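Local atomic coordinates of beta-agarase B (Zobellia galactanivorans, PDB entry 4ATF), a protein that cleaves the beta-1,4-linkages of agarose internally and at random, with retention of anomeric configuration, as a family GH16 glycoside hydrolase. Residues Asn121-Ala125 and Thr278-Thr282; Phe160-Ile166 and Ser186-Thr192. The protein carries 1 engineered substitution. All coordinates share one frame; numbering follows the deposited sequence. Where two conformers were deposited one is given.

Contact 1. Residues Asn121-Ala125 and Thr278-Thr282; sequences NSTLA and TYTPT
Ser-122 OG, which has Pro-281 CG as a neighbour at 4.1 Å, takes a nearly straight bond from Leu-124 N (3.1 Å, 166° at the hydrogen), forming an ST turn, and is hydrogen-bonded to Asn-292 OD1. The turn presents Thr-123 and Leu-124 to the loop 278-282. Thr-123 puts OG1 between its own backbone N and carbonyl carbon (chi1 47°), which brings that oxygen against the Thr-280 to Pro-281 peptide, 3.1 Å from Pro-281 N. The proline nitrogen, a tertiary amide, has no hydrogen to share, so this is packing, not a hydrogen bond. Thr-123 CG2 approaches Tyr-279 CB at 4.2 Å. Leu-124 lies across the proline ring at about a right angle: its CG sits 3.7 Å from Pro-281 CG, while CD2 reaches Pro-281 CD. Outside partners serve the polar groups: Arg-267 binds Thr-123 O through NH2 and Tyr-279 through its own backbone, and Asp-263 OD2 takes Thr-280 OG1. The two loops thus meet by van der Waals packing on a proline, with hydrogen bonds made within 121-125 or to outside residues, and the ring of Tyr-279 leads off this buried seam, its side chain about 4 Å from a bound galactose in the glycan pocket.

Contact 2. Residues Phe160-Ile166 and Ser186-Thr192; sequences FSKKVHI and SWFEDGT
His-165 and Trp-187, a non-hydrogen-bonded antiparallel pair, stack on the pocket face. With chi1 at -173°, His-165 extends CG opposite its backbone N, laying the imidazole over one indole face in an offset stack, centroids 4.3 Å apart and planes at 24°; His-165 CB adds a CH-pi contact above the six-membered ring. Lys-163 CB meets that ring at its edge, 3.8 Å from Trp-187 CE3, and Phe-160 CD1 touches Trp-187 CZ3. The lysine chain bends only at its end (chi4 52°), bringing Lys-163 NZ into a salt bridge with Glu-189 OE1 (2.7 Å) on its syn side, while Tyr-159 O also binds NZ. On the other face Ile-166 CD1 packs against Phe-188 CB at 4.1 Å. Backbone bonds join Val-164 N to Phe-188 O and Phe-188 N to Val-164 O. Without the Trp-187 indole, as with an alanine here, the imidazole would probably lose its stacking partner and be freer to turn. A water in the imidazole plane links His-165 NE2 to Ser-186 OG, and ND1 is hydrogen-bonded to OD2 of Asp-143, the engineered residue at the proton-donor position assigned by similarity. Stack, water and Asp-143 fix the ring's rotation where it lines the glycan pocket.

How the contacts relate
From the N terminus, the chain leaves strand 111-118, passes through 121-125 and enters strand 125-132, then continues through strand 137-145 to helix 158-161. There contact 2 begins: the chain runs out along strand 164-172, turns back through 177-179 and closes a short loop at 187-188, on the opposite edge of 164-172 from 137-145. Much later, beyond strand 255-262 and helix 265-268, segment 278-282 returns to 121-125 and closes contact 1, so contact 2 is nested inside the larger loop. The two meet where Tyr-279 CE2 packs on Phe-160 CE2 at 4.0 Å, and Arg-267 reaches both. Together they tie loops and strands around the glycan-binding cleft of the GH16 beta-sandwich.

Contact 1. Residues Asn121-Ala125 and Thr278-Thr282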
ATOM      1  N   ASN A 121      10.632   1.196 -10.962  1.00 11.93           N
ATOM      2  CA  ASN A 121      11.078   0.271 -11.996  1.00 12.58           C
ATOM      3  C   ASN A 121      11.947  -0.815 -11.316  1.00 12.37           C
ATOM      4  O   ASN A 121      13.150  -0.911 -11.576  1.00 13.16           O
ATOM      5  CB  ASN A 121      11.902   1.043 -13.038  1.00 12.76           C
ATOM      6  CG  ASN A 121      12.250   0.187 -14.258  1.00 16.14           C
ATOM      7  OD1 ASN A 121      11.782  -0.950 -14.414  1.00 13.33           O
ATOM      8  ND2 ASN A 121      13.112   0.721 -15.105  1.00 18.28           N
ATOM      9  N   SER A 122      11.320  -1.583 -10.413  1.00 11.26           N
ATOM     10  CA  SER A 122      11.958  -2.622  -9.622  1.00 11.86           C
ATOM     11  C   SER A 122      11.043  -3.849  -9.414  1.00 12.27           C
ATOM     12  O   SER A 122       9.761  -3.760  -9.537  1.00 11.85           O
ATOM     13  CB  SER A 122      12.229  -1.994  -8.230  1.00 12.71           C
ATOM     14  OG  SER A 122      12.880  -2.922  -7.336  1.00 15.26           O
ATOM     15  N   THR A 123      11.645  -4.993  -9.016  1.00 11.75           N
ATOM     16  CA  THR A 123      10.814  -6.167  -8.714  1.00 11.43           C
ATOM     17  C   THR A 123      10.289  -6.054  -7.316  1.00 11.43           C
ATOM     18  O   THR A 123       9.366  -6.799  -6.947  1.00 11.16           O
ATOM     19  CB  THR A 123      11.628  -7.531  -8.826  1.00 11.08           C
ATOM     20  OG1 THR A 123      12.879  -7.397  -8.129  0.80  9.13           O
ATOM     21  CG2 THR A 123      11.915  -7.843 -10.322  0.80  9.69           C
ATOM     22  N   LEU A 124      10.790  -5.080  -6.564  1.00 11.12           N
ATOM     23  CA  LEU A 124      10.245  -4.852  -5.208  1.00 10.25           C
ATOM     24  C   LEU A 124       8.861  -4.241  -5.288  1.00  9.79           C
ATOM     25  O   LEU A 124       8.560  -3.572  -6.284  1.00 10.75           O
ATOM     26  CB  LEU A 124      11.113  -3.828  -4.465  1.00 10.59           C
ATOM     27  CG  LEU A 124      12.529  -4.320  -4.108  1.00  9.07           C
ATOM     28  CD1 LEU A 124      13.204  -3.097  -3.388  1.00 11.13           C
ATOM     29  CD2 LEU A 124      12.559  -5.551  -3.276  1.00  9.50           C
ATOM     30  N   ALA A 125       8.019  -4.482  -4.280  1.00  9.37           N
ATOM     31  CA  ALA A 125       6.681  -3.848  -4.206  1.00  9.85           C
ATOM     32  C   ALA A 125       6.749  -2.379  -3.846  1.00 10.20           C
ATOM     33  O   ALA A 125       7.586  -2.006  -3.015  1.00 12.09           O
ATOM     34  CB  ALA A 125       5.735  -4.607  -3.170  0.70  8.29           C
ATOM     35  N   THR A 278      11.423 -16.449  -9.774  1.00 17.29           N
ATOM     36  CA  THR A 278      12.076 -15.728  -8.653  1.00 17.30           C
ATOM     37  C   THR A 278      12.326 -14.280  -9.038  1.00 15.38           C
ATOM     38  O   THR A 278      13.112 -13.996  -9.957  1.00 14.97           O
ATOM     39  CB  THR A 278      13.405 -16.407  -8.252  1.00 17.37           C
ATOM     40  OG1 THR A 278      13.101 -17.735  -7.849  1.00 17.78           O
ATOM     41  CG2 THR A 278      14.047 -15.689  -7.084  1.00 16.23           C
ATOM     42  N   TYR A 279      11.593 -13.389  -8.401  1.00 14.29           N
ATOM     43  CA  TYR A 279      11.600 -11.929  -8.791  1.00 13.50           C
ATOM     44  C   TYR A 279      12.066 -11.077  -7.610  1.00 13.72           C
ATOM     45  O   TYR A 279      11.261 -10.674  -6.742  1.00 12.68           O
ATOM     46  CB  TYR A 279      10.207 -11.457  -9.197  1.00 13.19           C
ATOM     47  CG  TYR A 279       9.562 -12.278 -10.311  1.00 13.27           C
ATOM     48  CD1 TYR A 279      10.010 -12.142 -11.646  1.00 15.80           C
ATOM     49  CD2 TYR A 279       8.469 -13.138 -10.055  1.00 15.48           C
ATOM     50  CE1 TYR A 279       9.423 -12.857 -12.692  1.00 16.92           C
ATOM     51  CE2 TYR A 279       7.851 -13.870 -11.111  1.00 15.22           C
ATOM     52  CZ  TYR A 279       8.347 -13.706 -12.430  1.00 18.88           C
ATOM     53  OH  TYR A 279       7.808 -14.384 -13.533  1.00 21.23           O
ATOM     54  N   THR A 280      13.351 -10.764  -7.607  1.00 12.91           N
ATOM     55  CA  THR A 280      13.906  -9.954  -6.516  1.00 13.66           C
ATOM     56  C   THR A 280      15.192  -9.267  -7.089  1.00 13.74           C
ATOM     57  O   THR A 280      15.824  -9.824  -8.001  1.00 13.83           O
ATOM     58  CB  THR A 280      14.239 -10.879  -5.279  1.00 14.26           C
ATOM     59  OG1 THR A 280      14.627 -10.089  -4.140  1.00 14.15           O
ATOM     60  CG2 THR A 280      15.344 -11.930  -5.659  1.00 14.12           C
ATOM     61  N   PRO A 281      15.536  -8.046  -6.602  1.00 13.21           N
ATOM     62  CA  PRO A 281      16.652  -7.322  -7.249  1.00 12.82           C
ATOM     63  C   PRO A 281      17.987  -8.055  -7.108  1.00 14.67           C
ATOM     64  O   PRO A 281      18.282  -8.641  -6.056  1.00 15.80           O
ATOM     65  CB  PRO A 281      16.715  -5.995  -6.476  1.00 12.81           C
ATOM     66  CG  PRO A 281      15.360  -5.822  -5.856  1.00 12.67           C
ATOM     67  CD  PRO A 281      14.880  -7.242  -5.549  1.00 11.33           C
ATOM     68  N   THR A 282      18.760  -8.082  -8.169  1.00 14.76           N
ATOM     69  CA  THR A 282      20.155  -8.554  -8.083  1.00 16.04           C
ATOM     70  C   THR A 282      21.017  -7.350  -7.628  1.00 16.74           C
ATOM     71  O   THR A 282      20.522  -6.201  -7.616  1.00 13.94           O
ATOM     72  CB  THR A 282      20.670  -8.999  -9.486  1.00 17.13           C
ATOM     73  OG1 THR A 282      20.607  -7.865 -10.352  1.00 17.00           O
ATOM     74  CG2 THR A 282      19.779 -10.159 -10.089  1.00 16.50           C
TER

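Contact 2. Residues Phe160-Ile166 and Ser186-Thr192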
ATOM      1  N   PHE A 160       3.764  -8.094 -14.719  1.00 11.89           N
ATOM      2  CA  PHE A 160       3.593  -7.223 -13.558  1.00 12.00           C
ATOM      3  C   PHE A 160       3.654  -5.708 -13.796  1.00 11.73           C
ATOM      4  O   PHE A 160       2.928  -4.935 -13.092  1.00 12.94           O
ATOM      5  CB  PHE A 160       4.647  -7.619 -12.518  1.00 10.76           C
ATOM      6  CG  PHE A 160       4.367  -8.968 -11.912  1.00 13.96           C
ATOM      7  CD1 PHE A 160       3.293  -9.125 -11.012  1.00 15.12           C
ATOM      8  CD2 PHE A 160       5.099 -10.107 -12.301  1.00 16.10           C
ATOM      9  CE1 PHE A 160       3.019 -10.419 -10.428  1.00 19.46           C
ATOM     10  CE2 PHE A 160       4.801 -11.408 -11.735  1.00 16.33           C
ATOM     11  CZ  PHE A 160       3.775 -11.543 -10.788  1.00 15.93           C
ATOM     12  N   SER A 161       4.500  -5.259 -14.725  1.00 12.04           N
ATOM     13  CA  SER A 161       4.735  -3.783 -14.893  1.00 12.83           C
ATOM     14  C   SER A 161       3.422  -3.084 -15.341  1.00 12.93           C
ATOM     15  O   SER A 161       3.262  -1.873 -15.160  1.00 13.57           O
ATOM     16  CB  SER A 161       5.818  -3.502 -15.928  1.00 13.65           C
ATOM     17  OG  SER A 161       5.280  -3.667 -17.202  1.00 15.37           O
ATOM     18  N   LYS A 162       2.489  -3.871 -15.920  1.00 12.69           N
ATOM     19  CA  LYS A 162       1.217  -3.319 -16.420  1.00 12.28           C
ATOM     20  C   LYS A 162       0.066  -3.554 -15.434  1.00 12.49           C
ATOM     21  O   LYS A 162      -1.069  -3.288 -15.754  1.00 14.60           O
ATOM     22  CB  LYS A 162       0.901  -3.846 -17.805  1.00 12.77           C
ATOM     23  CG  LYS A 162       1.976  -3.371 -18.876  1.00 15.03           C
ATOM     24  CD  LYS A 162       1.695  -3.991 -20.252  1.00 20.38           C
ATOM     25  CE  LYS A 162       2.621  -3.332 -21.243  1.00 24.91           C
ATOM     26  NZ  LYS A 162       2.683  -4.058 -22.512  1.00 26.84           N
ATOM     27  N   LYS A 163       0.330  -4.069 -14.239  1.00 11.72           N
ATOM     28  CA  LYS A 163      -0.785  -4.438 -13.260  1.00 11.31           C
ATOM     29  C   LYS A 163      -0.650  -3.697 -11.943  1.00 11.62           C
ATOM     30  O   LYS A 163       0.464  -3.481 -11.455  1.00 11.99           O
ATOM     31  CB  LYS A 163      -0.814  -5.955 -12.922  1.00 11.16           C
ATOM     32  CG  LYS A 163      -1.226  -6.880 -14.115  1.00 12.83           C
ATOM     33  CD  LYS A 163      -1.293  -8.336 -13.658  1.00 13.41           C
ATOM     34  CE  LYS A 163      -1.781  -9.239 -14.792  1.00 15.86           C
ATOM     35  NZ  LYS A 163      -1.012  -9.071 -16.085  1.00 15.77           N
ATOM     36  N   VAL A 164      -1.767  -3.232 -11.378  0.50 12.05           N
ATOM     37  CA  VAL A 164      -1.721  -2.824  -9.967  0.50 11.72           C
ATOM     38  C   VAL A 164      -2.699  -3.686  -9.179  0.50 12.69           C
ATOM     39  O   VAL A 164      -3.805  -3.948  -9.658  0.50 13.41           O
ATOM     40  CB  VAL A 164      -1.979  -1.329  -9.723  0.50 12.07           C
ATOM     41  CG1 VAL A 164      -0.914  -0.487 -10.355  0.50 11.55           C
ATOM     42  CG2 VAL A 164      -3.396  -0.917 -10.142  0.50 11.21           C
ATOM     43  N   HIS A 165      -2.258  -4.161  -8.010  1.00 12.10           N
ATOM     44  CA  HIS A 165      -3.037  -5.082  -7.215  1.00 12.35           C
ATOM     45  C   HIS A 165      -3.904  -4.257  -6.275  1.00 12.84           C
ATOM     46  O   HIS A 165      -3.382  -3.481  -5.519  1.00 13.78           O
ATOM     47  CB  HIS A 165      -2.105  -5.936  -6.415  1.00 11.63           C
ATOM     48  CG  HIS A 165      -2.799  -7.031  -5.681  1.00 13.65           C
ATOM     49  ND1 HIS A 165      -2.450  -7.397  -4.408  1.00 17.74           N
ATOM     50  CD2 HIS A 165      -3.844  -7.814  -6.038  1.00 12.98           C
ATOM     51  CE1 HIS A 165      -3.247  -8.379  -4.011  1.00 19.55           C
ATOM     52  NE2 HIS A 165      -4.090  -8.661  -4.990  1.00 16.36           N
ATOM     53  N   ILE A 166      -5.206  -4.373  -6.379  1.00 12.23           N
ATOM     54  CA  ILE A 166      -6.105  -3.574  -5.551  1.00 13.06           C
ATOM     55  C   ILE A 166      -6.925  -4.501  -4.702  1.00 12.58           C
ATOM     56  O   ILE A 166      -7.850  -5.100  -5.193  1.00 15.03           O
ATOM     57  CB  ILE A 166      -7.009  -2.572  -6.408  1.00 12.35           C
ATOM     58  CG1 ILE A 166      -7.458  -3.224  -7.734  1.00 12.24           C
ATOM     59  CG2 ILE A 166      -6.178  -1.280  -6.721  1.00 11.67           C
ATOM     60  CD1 ILE A 166      -8.470  -2.359  -8.533  1.00 15.39           C
ATOM     61  N   SER A 186      -9.091  -8.157  -9.268  1.00 17.34           N
ATOM     62  CA  SER A 186      -8.187  -7.643  -8.178  1.00 16.51           C
ATOM     63  C   SER A 186      -6.776  -7.199  -8.667  1.00 16.51           C
ATOM     64  O   SER A 186      -5.995  -6.572  -7.900  1.00 15.25           O
ATOM     65  CB  SER A 186      -8.022  -8.706  -7.019  1.00 16.59           C
ATOM     66  OG  SER A 186      -7.259  -9.818  -7.488  1.00 18.07           O
ATOM     67  N   TRP A 187      -6.464  -7.503  -9.929  1.00 16.11           N
ATOM     68  CA  TRP A 187      -5.279  -6.915 -10.606  1.00 16.38           C
ATOM     69  C   TRP A 187      -5.752  -6.088 -11.790  1.00 16.26           C
ATOM     70  O   TRP A 187      -6.230  -6.627 -12.795  1.00 16.71           O
ATOM     71  CB  TRP A 187      -4.286  -8.023 -11.106  1.00 15.20           C
ATOM     72  CG  TRP A 187      -3.701  -8.842  -9.961  1.00 16.12           C
ATOM     73  CD1 TRP A 187      -4.341  -9.856  -9.247  1.00 18.22           C
ATOM     74  CD2 TRP A 187      -2.378  -8.705  -9.361  1.00 16.06           C
ATOM     75  NE1 TRP A 187      -3.488 -10.347  -8.263  1.00 17.81           N
ATOM     76  CE2 TRP A 187      -2.288  -9.676  -8.318  1.00 18.13           C
ATOM     77  CE3 TRP A 187      -1.259  -7.879  -9.629  1.00 15.59           C
ATOM     78  CZ2 TRP A 187      -1.106  -9.855  -7.539  1.00 17.70           C
ATOM     79  CZ3 TRP A 187      -0.076  -8.056  -8.881  1.00 16.42           C
ATOM     80  CH2 TRP A 187      -0.017  -9.038  -7.826  1.00 16.91           C
ATOM     81  N   PHE A 188      -5.653  -4.776 -11.655  1.00 15.15           N
ATOM     82  CA  PHE A 188      -6.110  -3.879 -12.711  1.00 14.55           C
ATOM     83  C   PHE A 188      -5.022  -3.698 -13.781  1.00 13.46           C
ATOM     84  O   PHE A 188      -3.857  -3.502 -13.453  1.00 12.89           O
ATOM     85  CB  PHE A 188      -6.475  -2.486 -12.089  1.00 13.76           C
ATOM     86  CG  PHE A 188      -6.864  -1.471 -13.102  1.00 14.71           C
ATOM     87  CD1 PHE A 188      -8.192  -1.400 -13.581  1.00 14.33           C
ATOM     88  CD2 PHE A 188      -5.899  -0.593 -13.652  1.00 14.34           C
ATOM     89  CE1 PHE A 188      -8.533  -0.480 -14.596  1.00 14.12           C
ATOM     90  CE2 PHE A 188      -6.268   0.326 -14.665  1.00 14.50           C
ATOM     91  CZ  PHE A 188      -7.597   0.384 -15.134  1.00 15.28           C
ATOM     92  N   GLU A 189      -5.427  -3.677 -15.048  1.00 13.85           N
ATOM     93  CA  GLU A 189      -4.528  -3.511 -16.159  1.00 15.53           C
ATOM     94  C   GLU A 189      -5.291  -2.799 -17.286  1.00 16.48           C
ATOM     95  O   GLU A 189      -6.388  -3.228 -17.620  1.00 15.60           O
ATOM     96  CB  GLU A 189      -4.110  -4.909 -16.667  1.00 16.09           C
ATOM     97  CG  GLU A 189      -3.136  -4.832 -17.849  1.00 18.87           C
ATOM     98  CD  GLU A 189      -2.339  -6.141 -18.137  1.00 22.32           C
ATOM     99  OE1 GLU A 189      -2.439  -7.103 -17.350  1.00 19.06           O
ATOM    100  OE2 GLU A 189      -1.597  -6.173 -19.158  1.00 22.51           O
ATOM    101  N   ASP A 190      -4.737  -1.736 -17.884  1.00 17.27           N
ATOM    102  CA  ASP A 190      -5.387  -1.182 -19.074  1.00 17.57           C
ATOM    103  C   ASP A 190      -4.398  -0.872 -20.171  1.00 19.16           C
ATOM    104  O   ASP A 190      -4.761  -0.259 -21.168  1.00 18.77           O
ATOM    105  CB  ASP A 190      -6.250   0.063 -18.757  1.00 18.63           C
ATOM    106  CG  ASP A 190      -5.425   1.252 -18.247  1.00 20.15           C
ATOM    107  OD1 ASP A 190      -4.143   1.146 -18.187  1.00 19.25           O
ATOM    108  OD2 ASP A 190      -6.080   2.295 -17.916  1.00 19.57           O
ATOM    109  N   GLY A 191      -3.150  -1.304 -20.011  1.00 18.37           N
ATOM    110  CA  GLY A 191      -2.139  -1.013 -21.047  1.00 18.48           C
ATOM    111  C   GLY A 191      -1.070  -0.053 -20.502  1.00 17.61           C
ATOM    112  O   GLY A 191       0.062  -0.045 -20.992  1.00 16.93           O
ATOM    113  N   THR A 192      -1.419   0.746 -19.500  1.00 15.82           N
ATOM    114  CA  THR A 192      -0.442   1.630 -18.820  1.00 15.72           C
ATOM    115  C   THR A 192       0.718   0.874 -18.149  1.00 15.33           C
ATOM    116  O   THR A 192       0.471  -0.132 -17.450  1.00 14.81           O
ATOM    117  CB  THR A 192      -1.166   2.427 -17.709  1.00 15.51           C
ATOM    118  OG1 THR A 192      -2.260   3.091 -18.325  1.00 17.00           O
ATOM    119  CG2 THR A 192      -0.253   3.473 -17.081  1.00 14.29           C
TER
HETATM  120  O   HOH W   1      -1.912  -1.376 -17.330  1.00 16.16           O
HETATM  121  O   HOH W   2      -5.938 -10.692  -5.344  1.00 17.24           O